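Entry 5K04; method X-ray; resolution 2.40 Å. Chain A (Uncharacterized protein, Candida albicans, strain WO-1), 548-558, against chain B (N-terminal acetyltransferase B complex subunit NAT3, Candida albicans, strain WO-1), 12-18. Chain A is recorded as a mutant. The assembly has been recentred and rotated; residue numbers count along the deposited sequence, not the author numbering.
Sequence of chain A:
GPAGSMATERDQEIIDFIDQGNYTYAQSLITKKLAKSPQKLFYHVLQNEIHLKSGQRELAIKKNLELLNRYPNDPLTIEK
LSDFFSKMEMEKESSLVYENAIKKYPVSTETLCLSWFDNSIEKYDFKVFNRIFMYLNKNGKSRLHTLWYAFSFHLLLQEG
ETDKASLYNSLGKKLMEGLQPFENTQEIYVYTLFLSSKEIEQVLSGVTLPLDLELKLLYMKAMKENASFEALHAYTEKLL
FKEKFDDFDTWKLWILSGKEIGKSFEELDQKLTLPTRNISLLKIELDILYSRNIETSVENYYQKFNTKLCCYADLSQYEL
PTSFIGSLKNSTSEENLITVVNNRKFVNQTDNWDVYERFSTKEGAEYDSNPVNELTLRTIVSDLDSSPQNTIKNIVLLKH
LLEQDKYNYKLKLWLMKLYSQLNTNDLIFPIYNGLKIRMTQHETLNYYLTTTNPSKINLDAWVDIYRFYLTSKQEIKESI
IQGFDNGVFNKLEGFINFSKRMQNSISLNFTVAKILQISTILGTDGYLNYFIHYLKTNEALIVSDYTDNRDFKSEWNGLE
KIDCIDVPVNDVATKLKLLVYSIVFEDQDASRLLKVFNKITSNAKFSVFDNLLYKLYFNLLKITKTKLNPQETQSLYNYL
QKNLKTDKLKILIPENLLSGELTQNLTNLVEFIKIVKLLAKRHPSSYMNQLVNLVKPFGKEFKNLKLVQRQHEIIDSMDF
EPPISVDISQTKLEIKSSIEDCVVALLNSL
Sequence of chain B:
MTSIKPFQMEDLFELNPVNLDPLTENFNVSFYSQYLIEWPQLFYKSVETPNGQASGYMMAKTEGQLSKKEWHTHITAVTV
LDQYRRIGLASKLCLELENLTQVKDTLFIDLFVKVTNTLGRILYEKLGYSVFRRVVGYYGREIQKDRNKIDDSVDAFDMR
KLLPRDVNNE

Chain A 548-558: DNRDFKSEWNG
Chain B (12-18) LFELNPV

Contact between chain A 548-558, a loop with a 3-10 turn at 554-556, and chain B 12-18, with 3-10 geometry at 12-13 and a helix from Asn B16 that continues beyond the stretch. The two stretches run in the same sense: CA of Asn A549 lies 6.8 Å from CA of Phe B13, CA of Asp A551 7.4 Å from CA of Glu B14, and CA of Ser A554 5.5 Å from CA of Pro B17, burying 315 Å² in all.

Asp A548 (phi/psi -130/112, chi1 t) does not reach chain B; its carboxylate clamps Arg A550, OD1 accepting from Arg A550 N and NE (both 2.9 Å) and OD2 forming a salt bridge with Arg A550 NH2 (2.7 Å). Asn A549 (-118/15, chi1 m) points toward chain B and lays its CG over one face of the Phe B13 ring (chi1 m, chi2 -58°), with Asn A549 CB 4.0 Å from Phe B13 CD1; its amide is satisfied elsewhere in the structure. Beside this packing, water 1 donates to Asn A549 O (2.9 Å) and to Phe B13 O (2.6 Å), tying the two backbones together. Arg A550 (-63/150, m, t, m) points away.

Asp A551 (-103/98, chi1 t, chi2 4°) is the polar centre. Its OD2 accepts from Asn B16 ND2 at 2.8 Å, nearly straight at 162°, the one direct hydrogen bond across the stretches; Asn B16 holds chi1 m, chi2 -24°. The same OD2 accepts a very short bond from Ser A554 OG (2.4 Å), while OD1 gathers the backbone N of Lys A553 (3.0 Å) and of Ser A554 (2.9 Å), so the start of the following turn is hydrogen-bonded to this one carboxylate. Water 2 donates to Phe B13 O (2.9 Å) and weakly to Asp A551 OD2 (3.1 Å), and weakly accepts from Asn B16 N (3.3 Å).

Phe A552 (-100/17, chi1 m) is out of reach. Lys A553 (-117/-37) extends m, t, t, t without contact. Ser A554 (-59/-33, chi1 m) points toward chain B, its OG 3.4 Å from both Asn B16 CB and Pro B17 CD, packing on the first turn of the helix. Glu A555 (-75/-2, chi1 p) and Trp A556 (-112/6, chi1 m) lie out of reach; Trp A556 N donates to Lys A553 O (2.7 Å), closing the turn. Asn A557 (-63/120, chi1 t) brings OD1 to 4.0 Å from Pro B17 CG, a van der Waals contact. Gly A558 (84/0), poorly ordered, adopts backbone angles that would jam a CB against the preceding carbonyl.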

# COMPACT_ATOMS: atom_id res chain seq x y z
N ASP A 548 -0.81 -8.18 -2.79
CA ASP A 548 -2.03 -7.56 -2.28
C ASP A 548 -1.65 -6.68 -1.10
O ASP A 548 -1.25 -7.17 -0.04
CB ASP A 548 -3.07 -8.60 -1.88
CG ASP A 548 -4.45 -7.98 -1.54
OD1 ASP A 548 -4.55 -6.73 -1.50
OD2 ASP A 548 -5.42 -8.74 -1.31
N ASN A 549 -1.80 -5.38 -1.29
CA ASN A 549 -1.60 -4.38 -0.26
C ASN A 549 -2.88 -3.59 0.04
O ASN A 549 -2.82 -2.54 0.70
CB ASN A 549 -0.47 -3.43 -0.68
CG ASN A 549 0.76 -4.18 -1.15
OD1 ASN A 549 1.31 -5.01 -0.43
ND2 ASN A 549 1.18 -3.91 -2.39
N ARG A 550 -4.02 -4.08 -0.42
CA ARG A 550 -5.27 -3.38 -0.20
C ARG A 550 -5.60 -3.27 1.29
O ARG A 550 -5.24 -4.14 2.09
CB ARG A 550 -6.39 -4.08 -0.96
CG ARG A 550 -6.23 -3.89 -2.48
CD ARG A 550 -7.20 -4.75 -3.23
NE ARG A 550 -7.01 -6.15 -2.89
CZ ARG A 550 -7.65 -7.15 -3.49
NH1 ARG A 550 -8.52 -6.88 -4.46
NH2 ARG A 550 -7.41 -8.41 -3.13
N ASP A 551 -6.30 -2.19 1.64
CA ASP A 551 -6.66 -1.83 3.02
C ASP A 551 -8.12 -2.20 3.26
O ASP A 551 -9.02 -1.44 2.89
CB ASP A 551 -6.42 -0.34 3.22
CG ASP A 551 -6.83 0.16 4.60
OD1 ASP A 551 -7.26 -0.63 5.46
OD2 ASP A 551 -6.72 1.38 4.80
N PHE A 552 -8.35 -3.36 3.87
CA PHE A 552 -9.67 -3.83 4.28
C PHE A 552 -9.93 -3.60 5.76
O PHE A 552 -10.84 -4.21 6.33
CB PHE A 552 -9.82 -5.33 3.96
CG PHE A 552 -9.67 -5.65 2.50
CD1 PHE A 552 -10.57 -5.16 1.57
CD2 PHE A 552 -8.62 -6.44 2.05
CE1 PHE A 552 -10.44 -5.46 0.22
CE2 PHE A 552 -8.48 -6.73 0.71
CZ PHE A 552 -9.39 -6.25 -0.21
N LYS A 553 -9.15 -2.74 6.40
CA LYS A 553 -9.14 -2.58 7.84
C LYS A 553 -9.57 -1.21 8.33
O LYS A 553 -10.22 -1.11 9.37
CB LYS A 553 -7.73 -2.89 8.39
CG LYS A 553 -7.34 -4.37 8.33
CD LYS A 553 -5.88 -4.50 8.67
CE LYS A 553 -5.44 -5.95 8.75
NZ LYS A 553 -3.96 -6.03 8.99
N SER A 554 -9.20 -0.14 7.62
CA SER A 554 -9.37 1.22 8.14
C SER A 554 -10.82 1.53 8.47
O SER A 554 -11.09 2.27 9.43
CB SER A 554 -8.81 2.24 7.15
OG SER A 554 -7.41 2.05 7.01
N GLU A 555 -11.78 0.98 7.72
CA GLU A 555 -13.18 1.25 8.02
C GLU A 555 -13.67 0.50 9.26
O GLU A 555 -14.83 0.69 9.66
CB GLU A 555 -14.06 0.92 6.81
CG GLU A 555 -14.46 -0.54 6.62
CD GLU A 555 -13.45 -1.34 5.82
OE1 GLU A 555 -12.25 -1.05 5.96
OE2 GLU A 555 -13.85 -2.27 5.07
N TRP A 556 -12.80 -0.32 9.86
CA TRP A 556 -13.11 -1.10 11.06
C TRP A 556 -12.34 -0.63 12.28
O TRP A 556 -12.41 -1.29 13.33
CB TRP A 556 -12.79 -2.59 10.83
CG TRP A 556 -13.66 -3.28 9.82
CD1 TRP A 556 -13.34 -3.58 8.52
CD2 TRP A 556 -14.99 -3.77 10.02
NE1 TRP A 556 -14.38 -4.22 7.91
CE2 TRP A 556 -15.41 -4.37 8.81
CE3 TRP A 556 -15.87 -3.77 11.12
CZ2 TRP A 556 -16.68 -4.94 8.64
CZ3 TRP A 556 -17.14 -4.34 10.96
CH2 TRP A 556 -17.53 -4.92 9.72
N ASN A 557 -11.59 0.46 12.16
CA ASN A 557 -10.72 0.92 13.23
C ASN A 557 -11.54 1.28 14.46
O ASN A 557 -12.42 2.14 14.39
CB ASN A 557 -9.90 2.12 12.77
CG ASN A 557 -8.61 2.29 13.54
OD1 ASN A 557 -7.66 1.54 13.34
ND2 ASN A 557 -8.58 3.28 14.42
N GLY A 558 -11.27 0.60 15.57
CA GLY A 558 -12.04 0.79 16.78
C GLY A 558 -13.31 -0.01 16.84
O GLY A 558 -14.05 0.09 17.83
N LEU B 12 3.90 2.78 5.38
CA LEU B 12 3.01 3.57 4.53
C LEU B 12 1.76 2.80 4.11
O LEU B 12 0.72 3.40 3.83
CB LEU B 12 3.75 4.05 3.29
CG LEU B 12 4.73 5.19 3.54
CD1 LEU B 12 5.45 5.61 2.26
CD2 LEU B 12 3.99 6.37 4.16
N PHE B 13 1.85 1.47 4.05
CA PHE B 13 0.72 0.66 3.61
C PHE B 13 -0.35 0.53 4.69
O PHE B 13 -1.48 0.11 4.39
CB PHE B 13 1.20 -0.74 3.21
CG PHE B 13 2.03 -0.78 1.94
CD1 PHE B 13 1.51 -0.30 0.73
CD2 PHE B 13 3.30 -1.33 1.94
CE1 PHE B 13 2.26 -0.37 -0.44
CE2 PHE B 13 4.06 -1.40 0.77
CZ PHE B 13 3.54 -0.92 -0.42
N GLU B 14 -0.03 0.88 5.94
CA GLU B 14 -0.92 0.63 7.08
C GLU B 14 -1.29 1.90 7.82
O GLU B 14 -1.77 1.84 8.95
CB GLU B 14 -0.27 -0.40 8.01
CG GLU B 14 -0.23 -1.79 7.37
CD GLU B 14 0.67 -2.76 8.11
OE1 GLU B 14 1.36 -2.34 9.05
OE2 GLU B 14 0.68 -3.95 7.74
N LEU B 15 -1.09 3.05 7.18
CA LEU B 15 -1.19 4.37 7.77
C LEU B 15 -2.50 5.08 7.46
O LEU B 15 -2.67 6.24 7.83
CB LEU B 15 -0.03 5.25 7.29
CG LEU B 15 1.23 5.32 8.14
CD1 LEU B 15 2.17 6.39 7.57
CD2 LEU B 15 0.92 5.58 9.63
N ASN B 16 -3.41 4.45 6.72
CA ASN B 16 -4.62 5.18 6.32
C ASN B 16 -5.46 5.66 7.51
O ASN B 16 -6.01 6.77 7.41
CB ASN B 16 -5.43 4.31 5.35
CG ASN B 16 -4.76 4.19 3.99
OD1 ASN B 16 -3.96 5.05 3.59
ND2 ASN B 16 -5.09 3.12 3.26
N PRO B 17 -5.56 4.94 8.64
CA PRO B 17 -6.31 5.50 9.78
C PRO B 17 -5.79 6.86 10.21
O PRO B 17 -6.56 7.73 10.63
CB PRO B 17 -6.11 4.44 10.88
CG PRO B 17 -5.87 3.19 10.15
CD PRO B 17 -5.10 3.56 8.92
N VAL B 18 -4.48 7.07 10.07
CA VAL B 18 -3.89 8.36 10.36
C VAL B 18 -3.96 9.29 9.15
O VAL B 18 -4.41 10.44 9.26
CB VAL B 18 -2.44 8.15 10.84
CG1 VAL B 18 -1.72 9.48 10.96
CG2 VAL B 18 -2.43 7.43 12.17
O HOH W 1 -2.83 -1.89 3.55
O HOH W 2 -3.75 1.29 5.70